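PDB 2QJC: diadenosine tetraphosphatase, putative from Trypanosoma brucei, which probably hydrolyses phosphate esters or anhydrides such as diadenosine tetraphosphate, using a pair of manganese ions bound in a calcineurin-like phosphoesterase fold. Local coordinates for residues Glu155-Lys167 and Leu177-Trp190. Residues are numbered along the deposited sequence; the frame is centred on the assembly and turned at random.
With PO4 (phosphate ion), chain D.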
loop_
_atom_site.group_PDB
_atom_site.type_symbol
_atom_site.label_atom_id
_atom_site.label_comp_id
_atom_site.label_asym_id
_atom_site.label_seq_id
_atom_site.Cartn_x
_atom_site.Cartn_y
_atom_site.Cartn_z
ATOM N N GLU A 155 -4.920 10.600 8.546
ATOM C CA GLU A 155 -3.855 10.426 7.566
ATOM C C GLU A 155 -2.494 9.991 8.105
ATOM O O GLU A 155 -1.874 9.064 7.567
ATOM C CB GLU A 155 -3.705 11.715 6.754
ATOM C CG GLU A 155 -2.433 11.797 5.930
ATOM C CD GLU A 155 -2.480 12.914 4.911
ATOM O OE1 GLU A 155 -3.139 13.943 5.192
ATOM O OE2 GLU A 155 -1.854 12.768 3.835
ATOM N N ASP A 156 -2.017 10.658 9.152
ATOM C CA ASP A 156 -0.726 10.314 9.731
ATOM C C ASP A 156 -0.710 8.858 10.213
ATOM O O ASP A 156 0.263 8.134 9.995
ATOM C CB ASP A 156 -0.389 11.275 10.882
ATOM C CG ASP A 156 -1.403 11.223 12.023
ATOM O OD1 ASP A 156 -2.618 11.299 11.761
ATOM O OD2 ASP A 156 -0.976 11.119 13.191
ATOM N N GLU A 157 -1.798 8.428 10.844
ATOM C CA GLU A 157 -1.900 7.062 11.346
ATOM C C GLU A 157 -2.015 6.029 10.224
ATOM O O GLU A 157 -1.269 5.054 10.201
ATOM C CB GLU A 157 -3.107 6.920 12.287
ATOM C CG GLU A 157 -3.213 8.010 13.359
ATOM C CD GLU A 157 -4.338 7.754 14.357
ATOM O OE1 GLU A 157 -5.274 6.995 14.028
ATOM O OE2 GLU A 157 -4.291 8.322 15.472
ATOM N N VAL A 158 -2.932 6.245 9.283
ATOM C CA VAL A 158 -3.119 5.291 8.193
ATOM C C VAL A 158 -1.932 5.149 7.240
ATOM O O VAL A 158 -1.851 4.178 6.486
ATOM C CB VAL A 158 -4.395 5.618 7.363
ATOM C CG1 VAL A 158 -5.637 5.517 8.253
ATOM C CG2 VAL A 158 -4.278 7.005 6.754
ATOM N N THR A 159 -1.000 6.092 7.274
ATOM C CA THR A 159 0.157 5.999 6.383
ATOM C C THR A 159 1.482 5.688 7.075
ATOM O O THR A 159 2.486 5.446 6.393
ATOM C CB THR A 159 0.355 7.293 5.552
ATOM O OG1 THR A 159 0.491 8.420 6.428
ATOM C CG2 THR A 159 -0.819 7.511 4.615
ATOM N N THR A 160 1.495 5.679 8.409
ATOM C CA THR A 160 2.747 5.417 9.134
ATOM C C THR A 160 2.722 4.452 10.325
ATOM O O THR A 160 3.785 4.091 10.837
ATOM C CB THR A 160 3.365 6.735 9.693
ATOM O OG1 THR A 160 2.579 7.194 10.800
ATOM C CG2 THR A 160 3.401 7.822 8.631
HETATM N N MSE A 161 1.545 4.025 10.771
HETATM C CA MSE A 161 1.485 3.164 11.959
HETATM C C MSE A 161 2.117 1.772 11.873
HETATM O O MSE A 161 1.972 1.061 10.874
HETATM C CB MSE A 161 0.030 3.030 12.444
HETATM C CG MSE A 161 -0.807 1.989 11.698
HETATM SE SE MSE A 161 -2.676 1.966 12.271
HETATM C CE MSE A 161 -2.478 1.293 14.061
ATOM N N ARG A 162 2.822 1.398 12.940
ATOM C CA ARG A 162 3.455 0.085 13.047
ATOM C C ARG A 162 2.968 -0.593 14.333
ATOM O O ARG A 162 2.729 -1.810 14.371
ATOM C CB ARG A 162 4.980 0.215 13.106
ATOM C CG ARG A 162 5.634 0.689 11.823
ATOM C CD ARG A 162 7.106 1.021 12.067
ATOM N NE ARG A 162 7.650 1.936 11.058
ATOM C CZ ARG A 162 8.081 1.557 9.862
ATOM N NH1 ARG A 162 8.038 0.277 9.513
ATOM N NH2 ARG A 162 8.561 2.458 9.018
ATOM N N ASN A 163 2.798 0.219 15.373
ATOM C CA ASN A 163 2.381 -0.256 16.681
ATOM C C ASN A 163 1.171 0.461 17.291
ATOM O O ASN A 163 0.802 1.564 16.890
ATOM C CB ASN A 163 3.564 -0.137 17.657
ATOM C CG ASN A 163 4.562 -1.286 17.530
ATOM O OD1 ASN A 163 4.676 -1.918 16.480
ATOM N ND2 ASN A 163 5.296 -1.552 18.610
ATOM N N LEU A 164 0.571 -0.195 18.279
ATOM C CA LEU A 164 -0.565 0.336 19.032
ATOM C C LEU A 164 -0.236 0.106 20.515
ATOM O O LEU A 164 0.062 -1.026 20.939
ATOM C CB LEU A 164 -1.865 -0.389 18.654
ATOM C CG LEU A 164 -2.559 0.059 17.358
ATOM C CD1 LEU A 164 -3.628 -0.962 16.964
ATOM C CD2 LEU A 164 -3.167 1.440 17.551
ATOM N N ILE A 165 -0.280 1.185 21.289
ATOM C CA ILE A 165 0.034 1.137 22.712
ATOM C C ILE A 165 -1.182 1.476 23.566
ATOM O O ILE A 165 -1.848 2.491 23.340
ATOM C CB ILE A 165 1.135 2.151 23.072
ATOM C CG1 ILE A 165 2.287 2.057 22.068
ATOM C CG2 ILE A 165 1.627 1.889 24.489
ATOM C CD1 ILE A 165 3.324 3.144 22.231
ATOM N N GLU A 166 -1.455 0.636 24.557
ATOM C CA GLU A 166 -2.588 0.863 25.444
ATOM C C GLU A 166 -2.304 2.090 26.294
ATOM O O GLU A 166 -1.378 2.091 27.102
ATOM C CB GLU A 166 -2.820 -0.359 26.340
ATOM C CG GLU A 166 -2.952 -1.661 25.563
ATOM C CD GLU A 166 -3.461 -2.811 26.411
ATOM O OE1 GLU A 166 -4.620 -2.738 26.873
ATOM O OE2 GLU A 166 -2.705 -3.787 26.613
ATOM N N LYS A 167 -3.098 3.138 26.089
ATOM C CA LYS A 167 -2.952 4.394 26.820
ATOM C C LYS A 167 -4.037 5.390 26.424
ATOM O O LYS A 167 -4.025 5.931 25.318
ATOM C CB LYS A 167 -1.574 5.012 26.557
ATOM C CG LYS A 167 -1.132 4.951 25.103
ATOM C CD LYS A 167 0.046 5.873 24.817
ATOM C CE LYS A 167 -0.386 7.335 24.819
ATOM N NZ LYS A 167 0.668 8.229 24.264
ATOM N N LEU A 177 -6.290 3.421 22.610
ATOM C CA LEU A 177 -5.031 2.960 22.041
ATOM C C LEU A 177 -4.381 4.062 21.226
ATOM O O LEU A 177 -5.062 4.802 20.515
ATOM C CB LEU A 177 -5.270 1.739 21.147
ATOM C CG LEU A 177 -5.840 0.463 21.775
ATOM C CD1 LEU A 177 -6.264 -0.496 20.666
ATOM C CD2 LEU A 177 -4.807 -0.189 22.679
ATOM N N THR A 178 -3.061 4.175 21.332
ATOM C CA THR A 178 -2.322 5.183 20.577
ATOM C C THR A 178 -1.538 4.541 19.431
ATOM O O THR A 178 -0.723 3.641 19.644
ATOM C CB THR A 178 -1.327 5.960 21.478
ATOM O OG1 THR A 178 -2.052 6.707 22.464
ATOM C CG2 THR A 178 -0.490 6.922 20.644
ATOM N N ALA A 179 -1.798 5.011 18.216
ATOM C CA ALA A 179 -1.115 4.505 17.031
ATOM C C ALA A 179 0.244 5.175 16.908
ATOM O O ALA A 179 0.349 6.393 17.016
ATOM C CB ALA A 179 -1.947 4.795 15.785
ATOM N N THR A 180 1.289 4.391 16.687
ATOM C CA THR A 180 2.610 4.985 16.546
ATOM C C THR A 180 3.466 4.352 15.448
ATOM O O THR A 180 3.410 3.145 15.205
ATOM C CB THR A 180 3.393 4.934 17.874
ATOM O OG1 THR A 180 4.661 5.575 17.696
ATOM C CG2 THR A 180 3.607 3.494 18.321
ATOM N N GLU A 181 4.254 5.190 14.788
ATOM C CA GLU A 181 5.150 4.748 13.727
ATOM C C GLU A 181 6.414 4.157 14.343
ATOM O O GLU A 181 7.090 3.326 13.738
ATOM C CB GLU A 181 5.513 5.936 12.840
ATOM C CG GLU A 181 6.692 5.703 11.927
ATOM C CD GLU A 181 6.993 6.921 11.077
ATOM O OE1 GLU A 181 6.818 8.050 11.595
ATOM O OE2 GLU A 181 7.409 6.750 9.907
ATOM N N GLU A 182 6.728 4.600 15.556
ATOM C CA GLU A 182 7.908 4.113 16.251
ATOM C C GLU A 182 7.623 2.760 16.905
ATOM O O GLU A 182 6.468 2.399 17.145
ATOM C CB GLU A 182 8.366 5.146 17.289
ATOM C CG GLU A 182 8.954 6.411 16.648
ATOM C CD GLU A 182 9.333 7.487 17.657
ATOM O OE1 GLU A 182 10.182 7.216 18.535
ATOM O OE2 GLU A 182 8.784 8.609 17.570
ATOM N N THR A 183 8.683 2.008 17.172
ATOM C CA THR A 183 8.536 0.696 17.778
ATOM C C THR A 183 9.251 0.625 19.131
ATOM O O THR A 183 9.180 -0.388 19.830
ATOM C CB THR A 183 9.070 -0.402 16.812
ATOM O OG1 THR A 183 8.985 -1.691 17.436
ATOM C CG2 THR A 183 10.513 -0.115 16.419
ATOM N N ASN A 184 9.917 1.715 19.508
ATOM C CA ASN A 184 10.644 1.766 20.774
ATOM C C ASN A 184 9.829 2.285 21.967
ATOM O O ASN A 184 10.377 2.495 23.050
ATOM C CB ASN A 184 11.922 2.605 20.629
ATOM C CG ASN A 184 11.664 3.986 20.045
ATOM O OD1 ASN A 184 10.554 4.509 20.112
ATOM N ND2 ASN A 184 12.704 4.589 19.480
ATOM N N ASP A 185 8.532 2.496 21.775
ATOM C CA ASP A 185 7.684 2.965 22.866
ATOM C C ASP A 185 6.787 1.850 23.364
ATOM O O ASP A 185 5.791 2.099 24.036
ATOM C CB ASP A 185 6.821 4.149 22.427
ATOM C CG ASP A 185 7.603 5.448 22.356
ATOM O OD1 ASP A 185 8.250 5.808 23.365
ATOM O OD2 ASP A 185 7.567 6.114 21.300
ATOM N N GLY A 186 7.145 0.616 23.035
ATOM C CA GLY A 186 6.346 -0.512 23.457
ATOM C C GLY A 186 5.124 -0.686 22.576
ATOM O O GLY A 186 5.074 -0.171 21.456
ATOM N N GLY A 187 4.132 -1.408 23.086
ATOM C CA GLY A 187 2.923 -1.647 22.326
ATOM C C GLY A 187 3.018 -2.965 21.586
ATOM O O GLY A 187 3.950 -3.746 21.801
ATOM N N LYS A 188 2.050 -3.218 20.713
ATOM C CA LYS A 188 2.031 -4.443 19.933
ATOM C C LYS A 188 1.818 -4.086 18.473
ATOM O O LYS A 188 1.325 -2.999 18.157
ATOM C CB LYS A 188 0.896 -5.355 20.405
ATOM C CG LYS A 188 0.944 -5.697 21.884
ATOM C CD LYS A 188 -0.205 -6.605 22.277
ATOM C CE LYS A 188 -0.117 -6.999 23.746
ATOM N NZ LYS A 188 -1.222 -7.922 24.148
ATOM N N PRO A 189 2.215 -4.982 17.560
ATOM C CA PRO A 189 2.032 -4.709 16.133
ATOM C C PRO A 189 0.560 -4.398 15.905
ATOM O O PRO A 189 -0.314 -5.148 16.358
ATOM C CB PRO A 189 2.485 -6.007 15.465
ATOM C CG PRO A 189 2.370 -7.044 16.554
ATOM C CD PRO A 189 2.826 -6.304 17.775
ATOM N N TRP A 190 0.283 -3.292 15.222
ATOM C CA TRP A 190 -1.097 -2.886 15.009
ATOM C C TRP A 190 -2.020 -4.000 14.494
ATOM O O TRP A 190 -3.108 -4.196 15.032
ATOM C CB TRP A 190 -1.166 -1.656 14.085
ATOM C CG TRP A 190 -1.242 -1.994 12.626
ATOM C CD1 TRP A 190 -0.192 -2.210 11.774
ATOM C CD2 TRP A 190 -2.430 -2.304 11.889
ATOM N NE1 TRP A 190 -0.656 -2.648 10.558
ATOM C CE2 TRP A 190 -2.025 -2.715 10.601
ATOM C CE3 TRP A 190 -3.799 -2.281 12.198
ATOM C CZ2 TRP A 190 -2.937 -3.104 9.617
ATOM C CZ3 TRP A 190 -4.712 -2.669 11.219
ATOM C CH2 TRP A 190 -4.273 -3.077 9.942
HETATM P P PO4 D . 9.240 2.420 4.787
HETATM O O1 PO4 D . 10.122 1.157 4.265
HETATM O O2 PO4 D . 8.671 2.046 6.221
HETATM O O3 PO4 D . 10.171 3.663 4.874
HETATM O O4 PO4 D . 8.062 2.652 3.798
#
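The carbonyl oxygen of T180 accepts two backbone N-H groups from consecutive residues, R162 N at 2.9 Å and N163 N at 3.0 Å. Two residues facing one define a classic beta bulge, here at the point where strand 163-166 begins. Beyond it the pairing is regular: N163 and I165 exchange backbone bonds with T180 and T178, while on the other edge L164 pairs with K188, and R162 O receives W190 N. R162, the first residue of the bulge, sends its side chain to the metal site, about 6 Å from a bound manganese ion. With chi2 at 170° the chain is stretched out, which carries the guanidinium to the phosphate; it runs beside E181 in the same direction, with guanidinium and carboxylate planes only 8° apart. Its NH2 donates to phosphate O2 at 2.8 Å, and NH1 makes a salt bridge with D205, so the guanidinium is fixed at two corners; H82 and Y227 also bind this phosphate, probably a crystallisation ion. The N163 amide instead bonds within the hairpin, ND2 reaching G186 O at 3.2 Å with the acceptor in the amide plane, while OD1 takes a bond from R208. On the L164 side, selenomethionine M161 lays SE over one face of the W190 ring, offset toward the rim, 4.6 Å from the five-membered-ring centroid. L164 spreads its two methyls, CD1 against W190 CB and CD2 against A179, 4.0 Å from its CB. G187 CA, at a positive phi of 94°, lies 3.8 Å from I165 CG1. The three-stranded antiparallel sheet, with 163-166 in the middle, follows helix 155-160; T160 touches the manganese ligand N81 on helix 81-91, and W190 meets F202 of strand 199-202 edge-to-face.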